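Local structure of predicted HD superfamily hydrolase (uncultured Thermotogales bacterium, 2PQ7) at residues I35-R40 with L65-R70; L56-I61 with I99-E104; L128-R133 with T189-T194; I137-I142 with Y203-E208. The protein is a predicted HD-superfamily hydrolase that binds a pair of iron ions and probably uses them in hydrolysis, its substrate unknown. All coordinates share one frame; numbering follows the deposited sequence.

Contact 1. Residues I35-R40 with L65-R70; sequences ISHTFR and LHDIKR. With FE (Fe (III) ion), chain C; FE (Fe (III) ion), chain B; PO4 (phosphate ion), chain E; PO4 (phosphate ion), chain F.
H37 and D67 meet around an iron(III) ion, chain C, to which both are bound. From D67 CB, 4.0 Å from T38 OG1, the side chain runs to CG, 3.1 Å from each iron. D67 OD2 then binds iron C at 2.1 Å, and D67 OD1 binds iron B at 2.0 Å, so one carboxylate bridges the pair. H37 NE2 and H66 NE2 each reach iron C at 2.2 Å, their rings meeting rim to rim with planes 58° apart. H37, the adjacent H66-D67 pair and D132 make up the metal-binding signature of the HD domain; H80 and H112 complete the protein ligands of iron B. D135 accepts from H37 ND1, and the A63 carbonyl from H66 ND1, fixing both rings' rotation. Water 1 links T38 OG1 to D67 N. R70 NE (2.9 Å) and NH2 (3.2 Å) both donate to O3 of phosphate E, a ligand of iron B probably from the crystallisation liquor. A methionine here would probably leave O3 without both donors and the nearby positive charge.

Contact 2. Residues L56-I61 with I99-E104; sequences LQKAII and ISFVAE
K58 NZ and E104 OE1 form a salt bridge at 3.0 Å, joining two helices of the all-helical HD domain, 56-65 and 99-111. The ammonium meets the oxygen from above the carboxylate plane, 64° out of it, and the two side chains cross at about a right angle. E104 OE2 has a second partner, the hydroxyl of T124, so the carboxylate is held through both oxygens. The lysine chain is extended beyond CG, and its aliphatic part also packs: K58 CD lies 3.6 Å from E104 CD.

Nearer the backbone than the ammonium, K58 CG sits over one face of the F101 ring, 3.9 Å from the centroid, in a CH-pi contact. F101 CG is anti to the backbone N (chi1 -177°), and the ring beyond it ends against helix 56-65; F97 stacks on the same ring. An alanine in place of K58 would probably leave E104 OE1 without its countercharge and open a gap over the face of F101.

The segment axes approach to 10.4 Å and cross at -41°, at the surface and away from the irons. The distance is bridged by long side chains, chiefly K58 and F101. At the ring's rim, I61 CD1 comes within 4.0 Å of F101 CZ, while Q57 CB lies in the ring plane, 4.0 Å from F101 CE2.

Contact 3. Residues L128-R133 with T189-T194; sequences LQDADR and TFWTET. With FE (Fe (III) ion), chain C.
D130, on a helix of the HD domain, grips the backbone of the turn that leads into the C-terminal helix 193-217. Its carboxylate is the tight centre of the contact. OD1 accepts from W191 N and OD2 from T192 N, both at 2.8 Å and both through syn lone pairs, so the two oxygens clasp consecutive amides. T192 OG1 donates to D130 OD2 as well, nearly along the C-O axis. T192 is the N-cap residue, and the same hydroxyl caps A195 N, so D130 also steadies the group that starts the helix.

On one flank the W191 indole donates from NE1 to Q129 OE1 at 2.9 Å, an almost straight bond (171°) with ring and amide nearly coplanar; Q129 NE2 is hydrogen-bonded to the backbone carbonyl of H112, whose side chain binds iron B.

The looser side lies toward exposed T189. There R133 bends at chi3 (61°), which sets NE; beyond it NH1 lies over the centre of the F190 ring, a cation-pi contact with CZ 4.5 Å from the centroid. R133 NH2 donates to T189 OG1 at 3.1 Å. D132, one residue before R133, faces the metal site instead, where its OD1 binds iron C at 2.1 Å.

Contact 4. Residues I137-I142 with Y203-E208; sequences IGAVAI and YSFVVE
V206 lays its CG2 methyl against the backbone of G138, 3.6 Å from G138 N, and also against I142 CD1 at 4.0 Å. The loop before helix 139-147 and the first turn of that helix pack on the middle of the long C-terminal helix 193-217. G138 is the N-cap residue, and its backbone angles (phi 118°, psi -172°) call for glycine, since a CB would be jammed against the carbonyl O of I137. Its amide is buried under the valine methyl and finds no polar partner in the model.

The other apolar half is F205, which I142 crosses at about a right angle. F205 CE2 lies 4.1 Å from I142 CD1 and 4.2 Å from A139 CB. F205 also meets F205 of the second subunit, while E216 of that subunit accepts from the A139 and V140 amides, so the contact forms part of the dimer interface. At the opposite end from I142, I137 CD1 approaches the backbone of the C-terminal helix, 4.3 Å from Y203 N.

Overall arrangement
From the N terminus, helix 35-52 leads into helix 56-65, and contact 1 closes the first loop when the turn after that helix returns to 35-40. Contact 2 opens inside this loop and closes at helix 99-111, so the two cross. Contact 3 opens on helix 123-133 and, beyond an unmodelled region, closes at the start of helix 193-217. Contact 4 opens within it and closes farther along that helix, so these two cross too. The two crossed pairs follow in series and meet at iron C, shared by contacts 1 and 3. Contacts 2 and 4 lie on opposite sides of the chain's centre; contacts 1 and 4 touch the second subunit, contact 4 more extensively.

Contact 1. Residues I35-R40 with L65-R70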
loop_
_atom_site.group_PDB
_atom_site.type_symbol
_atom_site.label_atom_id
_atom_site.label_comp_id
_atom_site.label_asym_id
_atom_site.label_seq_id
_atom_site.Cartn_x
_atom_site.Cartn_y
_atom_site.Cartn_z
ATOM N N ILE A 35 -12.949 13.241 -8.366
ATOM C CA ILE A 35 -13.176 14.234 -7.359
ATOM C C ILE A 35 -12.380 14.062 -6.070
ATOM O O ILE A 35 -12.030 15.047 -5.398
ATOM C CB ILE A 35 -14.667 14.374 -7.032
ATOM C CG1 ILE A 35 -14.909 15.683 -6.307
ATOM C CG2 ILE A 35 -15.176 13.165 -6.279
ATOM C CD1 ILE A 35 -16.315 16.008 -6.102
ATOM N N SER A 36 -12.039 12.828 -5.727
ATOM C CA SER A 36 -11.329 12.637 -4.462
ATOM C C SER A 36 -9.952 13.303 -4.523
ATOM O O SER A 36 -9.473 13.763 -3.497
ATOM C CB SER A 36 -11.246 11.150 -4.097
ATOM O OG SER A 36 -10.435 10.454 -4.981
ATOM N N HIS A 37 -9.330 13.338 -5.702
ATOM C CA HIS A 37 -8.098 14.101 -5.883
ATOM C C HIS A 37 -8.284 15.580 -5.428
ATOM O O HIS A 37 -7.501 16.129 -4.643
ATOM C CB HIS A 37 -7.588 14.013 -7.307
ATOM C CG HIS A 37 -6.601 15.070 -7.661
ATOM N ND1 HIS A 37 -5.285 15.051 -7.236
ATOM C CD2 HIS A 37 -6.766 16.234 -8.338
ATOM C CE1 HIS A 37 -4.664 16.115 -7.718
ATOM N NE2 HIS A 37 -5.541 16.850 -8.389
ATOM N N THR A 38 -9.337 16.220 -5.909
ATOM C CA THR A 38 -9.612 17.615 -5.535
ATOM C C THR A 38 -9.737 17.793 -4.035
ATOM O O THR A 38 -9.191 18.712 -3.442
ATOM C CB THR A 38 -10.873 18.128 -6.272
ATOM O OG1 THR A 38 -10.515 18.313 -7.655
ATOM C CG2 THR A 38 -11.271 19.398 -5.751
ATOM N N PHE A 39 -10.425 16.859 -3.381
ATOM C CA PHE A 39 -10.543 16.990 -1.944
ATOM C C PHE A 39 -9.206 16.796 -1.246
ATOM O O PHE A 39 -8.898 17.522 -0.316
ATOM C CB PHE A 39 -11.561 16.001 -1.405
ATOM C CG PHE A 39 -12.941 16.210 -1.938
ATOM C CD1 PHE A 39 -13.445 17.487 -2.116
ATOM C CD2 PHE A 39 -13.748 15.128 -2.237
ATOM C CE1 PHE A 39 -14.721 17.691 -2.608
ATOM C CE2 PHE A 39 -15.039 15.319 -2.705
ATOM C CZ PHE A 39 -15.526 16.613 -2.888
ATOM N N ARG A 40 -8.377 15.876 -1.732
ATOM C CA ARG A 40 -7.053 15.689 -1.114
ATOM C C ARG A 40 -6.165 16.920 -1.334
ATOM O O ARG A 40 -5.375 17.306 -0.473
ATOM C CB ARG A 40 -6.405 14.409 -1.637
ATOM C CG ARG A 40 -7.177 13.156 -1.180
ATOM C CD ARG A 40 -6.410 11.910 -1.431
ATOM N NE ARG A 40 -6.041 11.753 -2.829
ATOM C CZ ARG A 40 -6.782 11.167 -3.781
ATOM N NH1 ARG A 40 -7.947 10.614 -3.536
ATOM N NH2 ARG A 40 -6.337 11.161 -5.006
ATOM N N LEU A 65 -11.420 24.553 -6.993
ATOM C CA LEU A 65 -11.745 24.833 -8.387
ATOM C C LEU A 65 -10.694 24.430 -9.420
ATOM O O LEU A 65 -11.004 24.390 -10.608
ATOM C CB LEU A 65 -12.020 26.316 -8.571
ATOM C CG LEU A 65 -13.288 26.790 -7.877
ATOM C CD1 LEU A 65 -13.379 28.311 -7.977
ATOM C CD2 LEU A 65 -14.517 26.118 -8.402
ATOM N N HIS A 66 -9.520 24.025 -8.968
ATOM C CA HIS A 66 -8.396 23.947 -9.941
ATOM C C HIS A 66 -8.605 22.931 -11.059
ATOM O O HIS A 66 -8.202 23.176 -12.163
ATOM C CB HIS A 66 -7.054 23.742 -9.261
ATOM C CG HIS A 66 -6.733 22.323 -8.929
ATOM N ND1 HIS A 66 -7.352 21.629 -7.922
ATOM C CD2 HIS A 66 -5.831 21.473 -9.475
ATOM C CE1 HIS A 66 -6.865 20.397 -7.876
ATOM N NE2 HIS A 66 -5.934 20.275 -8.820
ATOM N N ASP A 67 -9.247 21.811 -10.760
ATOM C CA ASP A 67 -9.529 20.782 -11.752
ATOM C C ASP A 67 -11.031 20.671 -12.104
ATOM O O ASP A 67 -11.446 19.624 -12.639
ATOM C CB ASP A 67 -9.017 19.452 -11.239
ATOM C CG ASP A 67 -7.503 19.301 -11.390
ATOM O OD1 ASP A 67 -6.813 19.981 -12.204
ATOM O OD2 ASP A 67 -6.946 18.404 -10.689
ATOM N N ILE A 68 -11.807 21.744 -11.862
ATOM C CA ILE A 68 -13.242 21.669 -12.087
ATOM C C ILE A 68 -13.579 21.477 -13.565
ATOM O O ILE A 68 -14.605 20.893 -13.885
ATOM C CB ILE A 68 -13.997 22.836 -11.452
ATOM C CG1 ILE A 68 -15.480 22.437 -11.204
ATOM C CG2 ILE A 68 -13.884 24.132 -12.281
ATOM C CD1 ILE A 68 -16.321 23.515 -10.604
ATOM N N LYS A 69 -12.633 21.825 -14.460
ATOM C CA LYS A 69 -12.852 21.649 -15.871
ATOM C C LYS A 69 -12.122 20.413 -16.405
ATOM O O LYS A 69 -12.016 20.217 -17.637
ATOM C CB LYS A 69 -12.531 22.918 -16.644
ATOM C CG LYS A 69 -13.519 24.023 -16.448
ATOM C CD LYS A 69 -14.791 23.766 -17.250
ATOM C CE LYS A 69 -15.768 24.889 -16.968
ATOM N NZ LYS A 69 -16.960 24.769 -17.833
ATOM N N ARG A 70 -11.669 19.552 -15.517
ATOM C CA ARG A 70 -11.057 18.287 -15.968
ATOM C C ARG A 70 -12.049 17.409 -16.736
ATOM O O ARG A 70 -11.720 16.863 -17.781
ATOM C CB ARG A 70 -10.437 17.483 -14.818
ATOM C CG ARG A 70 -8.987 17.633 -14.665
ATOM C CD ARG A 70 -8.274 16.831 -15.707
ATOM N NE ARG A 70 -6.835 16.905 -15.544
ATOM C CZ ARG A 70 -5.962 16.384 -16.396
ATOM N NH1 ARG A 70 -6.382 15.757 -17.481
ATOM N NH2 ARG A 70 -4.660 16.514 -16.165
HETATM FE FE FE C . -5.057 18.449 -9.753
HETATM FE FE FE B . -4.990 19.874 -13.024
HETATM P P PO4 E . -4.871 16.596 -12.518
HETATM O O1 PO4 E . -3.820 15.827 -13.276
HETATM O O2 PO4 E . -6.122 15.704 -12.453
HETATM O O3 PO4 E . -5.194 17.852 -13.331
HETATM O O4 PO4 E . -4.405 16.769 -11.074
HETATM P P PO4 F . -2.099 18.671 -14.110
HETATM O O1 PO4 F . -2.309 17.686 -15.253
HETATM O O2 PO4 F . -1.995 17.944 -12.784
HETATM O O3 PO4 F . -3.207 19.705 -14.061
HETATM O O4 PO4 F . -0.794 19.376 -14.388
HETATM O O HOH W 1 -11.120 20.798 -8.840
HETATM O O HOH W 2 -4.119 19.524 -11.258
#

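Contact 2. Residues L56-I61 with I99-E104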
loop_
_atom_site.group_PDB
_atom_site.type_symbol
_atom_site.label_atom_id
_atom_site.label_comp_id
_atom_site.label_asym_id
_atom_site.label_seq_id
_atom_site.Cartn_x
_atom_site.Cartn_y
_atom_site.Cartn_z
ATOM N N LEU A 56 -5.663 31.528 3.496
ATOM C CA LEU A 56 -6.354 30.255 3.447
ATOM C C LEU A 56 -7.540 30.250 2.478
ATOM O O LEU A 56 -7.783 29.256 1.797
ATOM C CB LEU A 56 -6.888 29.917 4.872
ATOM C CG LEU A 56 -7.578 28.589 5.067
ATOM C CD1 LEU A 56 -6.563 27.452 4.855
ATOM C CD2 LEU A 56 -8.214 28.507 6.478
ATOM N N GLN A 57 -8.312 31.347 2.463
ATOM C CA GLN A 57 -9.484 31.443 1.618
ATOM C C GLN A 57 -9.091 31.251 0.137
ATOM O O GLN A 57 -9.728 30.482 -0.568
ATOM C CB GLN A 57 -10.239 32.759 1.824
ATOM C CG GLN A 57 -10.783 32.918 3.259
ATOM C CD GLN A 57 -11.724 34.081 3.425
ATOM O OE1 GLN A 57 -12.027 34.806 2.478
ATOM N NE2 GLN A 57 -12.241 34.244 4.650
ATOM N N LYS A 58 -8.085 32.010 -0.284
ATOM C CA LYS A 58 -7.595 31.881 -1.672
ATOM C C LYS A 58 -7.089 30.456 -1.980
ATOM O O LYS A 58 -7.452 29.917 -2.980
ATOM C CB LYS A 58 -6.480 32.903 -1.949
ATOM C CG LYS A 58 -6.923 34.358 -2.088
ATOM C CD LYS A 58 -5.724 35.347 -2.225
ATOM C CE LYS A 58 -6.178 36.790 -2.315
ATOM N NZ LYS A 58 -5.046 37.737 -2.244
ATOM N N ALA A 59 -6.317 29.884 -1.065
ATOM C CA ALA A 59 -5.730 28.569 -1.244
ATOM C C ALA A 59 -6.764 27.464 -1.365
ATOM O O ALA A 59 -6.722 26.648 -2.261
ATOM C CB ALA A 59 -4.751 28.324 -0.137
ATOM N N ILE A 60 -7.748 27.486 -0.458
ATOM C CA ILE A 60 -8.806 26.507 -0.459
ATOM C C ILE A 60 -9.676 26.561 -1.703
ATOM O O ILE A 60 -9.970 25.528 -2.303
ATOM C CB ILE A 60 -9.724 26.720 0.775
ATOM C CG1 ILE A 60 -8.963 26.317 2.027
ATOM C CG2 ILE A 60 -11.032 25.963 0.672
ATOM C CD1 ILE A 60 -8.531 24.820 2.072
ATOM N N ILE A 61 -10.106 27.779 -2.034
ATOM C CA ILE A 61 -10.966 27.987 -3.193
ATOM C C ILE A 61 -10.220 27.615 -4.481
ATOM O O ILE A 61 -10.784 26.926 -5.330
ATOM C CB ILE A 61 -11.607 29.376 -3.192
ATOM C CG1 ILE A 61 -12.620 29.445 -1.999
ATOM C CG2 ILE A 61 -12.307 29.666 -4.489
ATOM C CD1 ILE A 61 -13.192 30.799 -1.797
ATOM N N ILE A 99 -12.239 41.960 -6.851
ATOM C CA ILE A 99 -11.463 41.837 -8.080
ATOM C C ILE A 99 -10.086 41.224 -7.865
ATOM O O ILE A 99 -9.672 40.334 -8.626
ATOM C CB ILE A 99 -11.333 43.216 -8.792
ATOM C CG1 ILE A 99 -12.669 43.622 -9.408
ATOM C CG2 ILE A 99 -10.310 43.167 -9.911
ATOM C CD1 ILE A 99 -12.681 45.034 -9.965
ATOM N N SER A 100 -9.368 41.700 -6.873
ATOM C CA SER A 100 -8.021 41.213 -6.642
ATOM C C SER A 100 -8.064 39.761 -6.174
ATOM O O SER A 100 -7.240 38.975 -6.614
ATOM C CB SER A 100 -7.243 42.162 -5.696
ATOM O OG SER A 100 -7.157 43.483 -6.284
ATOM N N PHE A 101 -9.025 39.379 -5.348
ATOM C CA PHE A 101 -9.120 38.013 -4.883
ATOM C C PHE A 101 -9.350 37.097 -6.064
ATOM O O PHE A 101 -8.696 36.035 -6.230
ATOM C CB PHE A 101 -10.311 37.879 -3.899
ATOM C CG PHE A 101 -10.474 36.526 -3.301
ATOM C CD1 PHE A 101 -11.076 35.509 -3.990
ATOM C CD2 PHE A 101 -10.092 36.300 -1.983
ATOM C CE1 PHE A 101 -11.263 34.243 -3.415
ATOM C CE2 PHE A 101 -10.285 35.077 -1.421
ATOM C CZ PHE A 101 -10.853 34.062 -2.115
ATOM N N VAL A 102 -10.377 37.430 -6.838
ATOM C CA VAL A 102 -10.733 36.615 -8.003
ATOM C C VAL A 102 -9.558 36.509 -9.006
ATOM O O VAL A 102 -9.295 35.418 -9.534
ATOM C CB VAL A 102 -12.004 37.161 -8.688
ATOM C CG1 VAL A 102 -12.302 36.414 -9.939
ATOM C CG2 VAL A 102 -13.212 37.174 -7.705
ATOM N N ALA A 103 -8.846 37.602 -9.260
ATOM C CA ALA A 103 -7.727 37.555 -10.214
ATOM C C ALA A 103 -6.651 36.622 -9.700
ATOM O O ALA A 103 -6.060 35.876 -10.464
ATOM C CB ALA A 103 -7.198 38.919 -10.441
ATOM N N GLU A 104 -6.378 36.640 -8.424
ATOM C CA GLU A 104 -5.310 35.802 -7.890
ATOM C C GLU A 104 -5.692 34.325 -7.985
ATOM O O GLU A 104 -4.879 33.465 -8.330
ATOM C CB GLU A 104 -4.905 36.173 -6.434
ATOM C CG GLU A 104 -3.824 35.239 -5.869
ATOM C CD GLU A 104 -3.077 35.784 -4.669
ATOM O OE1 GLU A 104 -3.152 37.002 -4.428
ATOM O OE2 GLU A 104 -2.372 34.994 -3.980
#

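Contact 3. Residues L128-R133 with T189-T194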
loop_
_atom_site.group_PDB
_atom_site.type_symbol
_atom_site.label_atom_id
_atom_site.label_comp_id
_atom_site.label_asym_id
_atom_site.label_seq_id
_atom_site.Cartn_x
_atom_site.Cartn_y
_atom_site.Cartn_z
ATOM N N LEU A 128 -0.933 26.147 -4.470
ATOM C CA LEU A 128 -1.812 25.263 -5.232
ATOM C C LEU A 128 -1.006 24.203 -5.930
ATOM O O LEU A 128 -1.351 23.028 -5.884
ATOM C CB LEU A 128 -2.643 26.038 -6.261
ATOM C CG LEU A 128 -3.487 25.165 -7.189
ATOM C CD1 LEU A 128 -4.484 24.280 -6.400
ATOM C CD2 LEU A 128 -4.212 26.015 -8.193
ATOM N N GLN A 129 0.054 24.629 -6.633
ATOM C CA GLN A 129 0.890 23.678 -7.323
ATOM C C GLN A 129 1.522 22.683 -6.372
ATOM O O GLN A 129 1.490 21.477 -6.646
ATOM C CB GLN A 129 1.920 24.380 -8.175
ATOM C CG GLN A 129 2.616 23.433 -9.065
ATOM C CD GLN A 129 3.382 24.161 -10.170
ATOM O OE1 GLN A 129 4.409 24.785 -9.928
ATOM N NE2 GLN A 129 2.883 24.076 -11.391
ATOM N N ASP A 130 2.000 23.122 -5.212
ATOM C CA ASP A 130 2.530 22.212 -4.252
ATOM C C ASP A 130 1.478 21.209 -3.792
ATOM O O ASP A 130 1.755 20.008 -3.678
ATOM C CB ASP A 130 3.041 22.939 -3.006
ATOM C CG ASP A 130 4.369 23.646 -3.202
ATOM O OD1 ASP A 130 5.030 23.502 -4.286
ATOM O OD2 ASP A 130 4.786 24.324 -2.221
ATOM N N ALA A 131 0.315 21.707 -3.439
ATOM C CA ALA A 131 -0.790 20.902 -2.934
ATOM C C ALA A 131 -1.226 19.825 -3.941
ATOM O O ALA A 131 -1.546 18.666 -3.572
ATOM C CB ALA A 131 -1.952 21.805 -2.598
ATOM N N ASP A 132 -1.232 20.212 -5.208
ATOM C CA ASP A 132 -1.616 19.327 -6.316
ATOM C C ASP A 132 -0.552 18.246 -6.457
ATOM O O ASP A 132 -0.862 17.033 -6.457
ATOM C CB ASP A 132 -1.708 20.151 -7.588
ATOM C CG ASP A 132 -2.309 19.396 -8.768
ATOM O OD1 ASP A 132 -3.307 18.652 -8.559
ATOM O OD2 ASP A 132 -1.793 19.589 -9.890
ATOM N N ARG A 133 0.712 18.670 -6.512
ATOM C CA ARG A 133 1.780 17.701 -6.777
ATOM C C ARG A 133 2.021 16.775 -5.615
ATOM O O ARG A 133 2.411 15.610 -5.829
ATOM C CB ARG A 133 3.070 18.387 -7.222
ATOM C CG ARG A 133 2.919 19.152 -8.503
ATOM C CD ARG A 133 4.095 20.003 -8.880
ATOM N NE ARG A 133 5.276 19.155 -9.067
ATOM C CZ ARG A 133 6.293 19.005 -8.209
ATOM N NH1 ARG A 133 6.406 19.704 -7.077
ATOM N NH2 ARG A 133 7.261 18.159 -8.533
ATOM N N THR A 189 11.700 19.981 -5.205
ATOM C CA THR A 189 10.984 20.629 -6.310
ATOM C C THR A 189 9.769 21.465 -5.852
ATOM O O THR A 189 9.170 22.146 -6.652
ATOM C CB THR A 189 10.441 19.569 -7.285
ATOM O OG1 THR A 189 9.610 18.661 -6.558
ATOM C CG2 THR A 189 11.587 18.773 -7.929
ATOM N N PHE A 190 9.439 21.435 -4.571
ATOM C CA PHE A 190 8.281 22.165 -4.062
ATOM C C PHE A 190 8.609 23.615 -3.705
ATOM O O PHE A 190 9.719 23.936 -3.306
ATOM C CB PHE A 190 7.688 21.408 -2.897
ATOM C CG PHE A 190 7.051 20.124 -3.309
ATOM C CD1 PHE A 190 7.828 18.979 -3.586
ATOM C CD2 PHE A 190 5.681 20.053 -3.482
ATOM C CE1 PHE A 190 7.213 17.824 -4.010
ATOM C CE2 PHE A 190 5.065 18.893 -3.898
ATOM C CZ PHE A 190 5.825 17.775 -4.158
ATOM N N TRP A 191 7.619 24.493 -3.859
ATOM C CA TRP A 191 7.799 25.910 -3.627
ATOM C C TRP A 191 7.921 26.278 -2.176
ATOM O O TRP A 191 8.734 27.149 -1.806
ATOM C CB TRP A 191 6.609 26.711 -4.180
ATOM C CG TRP A 191 6.453 26.656 -5.621
ATOM C CD1 TRP A 191 5.547 25.922 -6.337
ATOM C CD2 TRP A 191 7.227 27.370 -6.557
ATOM N NE1 TRP A 191 5.724 26.136 -7.681
ATOM C CE2 TRP A 191 6.758 27.026 -7.839
ATOM C CE3 TRP A 191 8.279 28.279 -6.443
ATOM C CZ2 TRP A 191 7.296 27.573 -8.994
ATOM C CZ3 TRP A 191 8.819 28.810 -7.588
ATOM C CH2 TRP A 191 8.322 28.464 -8.850
ATOM N N THR A 192 7.029 25.736 -1.355
ATOM C CA THR A 192 6.967 26.098 0.035
ATOM C C THR A 192 7.735 25.154 0.948
ATOM O O THR A 192 7.831 23.962 0.700
ATOM C CB THR A 192 5.520 26.179 0.561
ATOM O OG1 THR A 192 4.892 24.889 0.510
ATOM C CG2 THR A 192 4.703 27.146 -0.245
ATOM N N GLU A 193 8.269 25.665 2.046
ATOM C CA GLU A 193 8.946 24.808 2.996
ATOM C C GLU A 193 8.014 23.761 3.604
ATOM O O GLU A 193 8.416 22.622 3.847
ATOM C CB GLU A 193 9.577 25.686 4.100
ATOM C CG GLU A 193 10.323 24.896 5.164
ATOM C CD GLU A 193 11.519 24.117 4.600
ATOM O OE1 GLU A 193 11.998 24.378 3.458
ATOM O OE2 GLU A 193 11.988 23.214 5.330
ATOM N N THR A 194 6.785 24.131 3.889
ATOM C CA THR A 194 5.833 23.191 4.434
ATOM C C THR A 194 5.595 22.048 3.438
ATOM O O THR A 194 5.606 20.871 3.856
ATOM C CB THR A 194 4.503 23.870 4.804
ATOM O OG1 THR A 194 4.752 24.940 5.731
ATOM C CG2 THR A 194 3.470 22.903 5.338
HETATM FE FE FE C . -5.057 18.449 -9.753
HETATM O O HOH W 2 -4.119 19.524 -11.258
#

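Contact 4. Residues I137-I142 with Y203-E208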
loop_
_atom_site.group_PDB
_atom_site.type_symbol
_atom_site.label_atom_id
_atom_site.label_comp_id
_atom_site.label_asym_id
_atom_site.label_seq_id
_atom_site.Cartn_x
_atom_site.Cartn_y
_atom_site.Cartn_z
ATOM N N ILE A 137 2.303 11.368 -4.207
ATOM C CA ILE A 137 3.026 10.557 -3.240
ATOM C C ILE A 137 2.323 10.349 -1.926
ATOM O O ILE A 137 1.478 11.121 -1.500
ATOM C CB ILE A 137 4.427 11.089 -2.970
ATOM C CG1 ILE A 137 4.394 12.527 -2.473
ATOM C CG2 ILE A 137 5.274 10.974 -4.227
ATOM C CD1 ILE A 137 5.771 13.142 -2.290
ATOM N N GLY A 138 2.684 9.263 -1.244
ATOM C CA GLY A 138 2.076 8.959 0.029
ATOM C C GLY A 138 1.310 7.642 0.018
ATOM O O GLY A 138 1.340 6.898 -0.973
ATOM N N ALA A 139 0.598 7.393 1.103
ATOM C CA ALA A 139 -0.142 6.149 1.301
ATOM C C ALA A 139 -1.282 5.979 0.306
ATOM O O ALA A 139 -1.476 4.903 -0.263
ATOM C CB ALA A 139 -0.667 6.083 2.697
ATOM N N VAL A 140 -2.048 7.037 0.045
ATOM C CA VAL A 140 -3.157 6.926 -0.902
ATOM C C VAL A 140 -2.630 6.673 -2.298
ATOM O O VAL A 140 -3.190 5.854 -3.032
ATOM C CB VAL A 140 -4.106 8.164 -0.862
ATOM C CG1 VAL A 140 -5.187 8.041 -1.920
ATOM C CG2 VAL A 140 -4.742 8.312 0.512
ATOM N N ALA A 141 -1.546 7.354 -2.680
ATOM C CA ALA A 141 -0.904 7.116 -3.975
ATOM C C ALA A 141 -0.457 5.632 -4.137
ATOM O O ALA A 141 -0.645 5.045 -5.190
ATOM C CB ALA A 141 0.283 8.056 -4.148
ATOM N N ILE A 142 0.149 5.078 -3.092
ATOM C CA ILE A 142 0.525 3.661 -3.084
ATOM C C ILE A 142 -0.714 2.801 -3.305
ATOM O O ILE A 142 -0.703 1.893 -4.129
ATOM C CB ILE A 142 1.230 3.250 -1.773
ATOM C CG1 ILE A 142 2.612 3.891 -1.656
ATOM C CG2 ILE A 142 1.351 1.723 -1.680
ATOM C CD1 ILE A 142 3.164 3.899 -0.221
ATOM N N TYR A 203 7.630 10.840 0.851
ATOM C CA TYR A 203 8.601 10.133 0.034
ATOM C C TYR A 203 9.360 9.078 0.870
ATOM O O TYR A 203 9.586 7.955 0.412
ATOM C CB TYR A 203 9.562 11.147 -0.576
ATOM C CG TYR A 203 10.523 10.570 -1.575
ATOM C CD1 TYR A 203 11.752 10.055 -1.175
ATOM C CD2 TYR A 203 10.197 10.521 -2.917
ATOM C CE1 TYR A 203 12.630 9.512 -2.087
ATOM C CE2 TYR A 203 11.073 9.982 -3.841
ATOM C CZ TYR A 203 12.288 9.478 -3.419
ATOM O OH TYR A 203 13.162 8.933 -4.343
ATOM N N SER A 204 9.751 9.442 2.084
ATOM C CA SER A 204 10.442 8.495 2.962
ATOM C C SER A 204 9.518 7.332 3.373
ATOM O O SER A 204 10.002 6.227 3.671
ATOM C CB SER A 204 11.010 9.197 4.183
ATOM O OG SER A 204 11.987 10.130 3.787
ATOM N N PHE A 205 8.210 7.584 3.446
ATOM C CA PHE A 205 7.246 6.520 3.708
ATOM C C PHE A 205 7.135 5.609 2.491
ATOM O O PHE A 205 7.122 4.365 2.634
ATOM C CB PHE A 205 5.860 7.073 4.117
ATOM C CG PHE A 205 4.872 5.993 4.439
ATOM C CD1 PHE A 205 5.006 5.296 5.608
ATOM C CD2 PHE A 205 3.908 5.610 3.536
ATOM C CE1 PHE A 205 4.136 4.272 5.929
ATOM C CE2 PHE A 205 3.018 4.558 3.858
ATOM C CZ PHE A 205 3.166 3.899 5.041
ATOM N N VAL A 206 7.085 6.190 1.306
ATOM C CA VAL A 206 7.029 5.420 0.069
ATOM C C VAL A 206 8.275 4.540 -0.079
ATOM O O VAL A 206 8.147 3.364 -0.441
ATOM C CB VAL A 206 6.811 6.312 -1.165
ATOM C CG1 VAL A 206 6.894 5.492 -2.453
ATOM C CG2 VAL A 206 5.468 7.031 -1.072
ATOM N N VAL A 207 9.450 5.081 0.232
ATOM C CA VAL A 207 10.696 4.322 0.141
ATOM C C VAL A 207 10.653 3.138 1.097
ATOM O O VAL A 207 10.953 2.001 0.700
ATOM C CB VAL A 207 11.939 5.215 0.381
ATOM C CG1 VAL A 207 13.189 4.369 0.571
ATOM C CG2 VAL A 207 12.094 6.215 -0.769
ATOM N N GLU A 208 10.267 3.387 2.344
ATOM C CA GLU A 208 10.125 2.312 3.310
ATOM C C GLU A 208 9.137 1.239 2.824
ATOM O O GLU A 208 9.388 0.036 2.990
ATOM C CB GLU A 208 9.669 2.825 4.660
ATOM C CG GLU A 208 9.567 1.701 5.721
ATOM C CD GLU A 208 9.243 2.198 7.098
ATOM O OE1 GLU A 208 9.305 3.428 7.329
ATOM O OE2 GLU A 208 8.897 1.382 7.965
#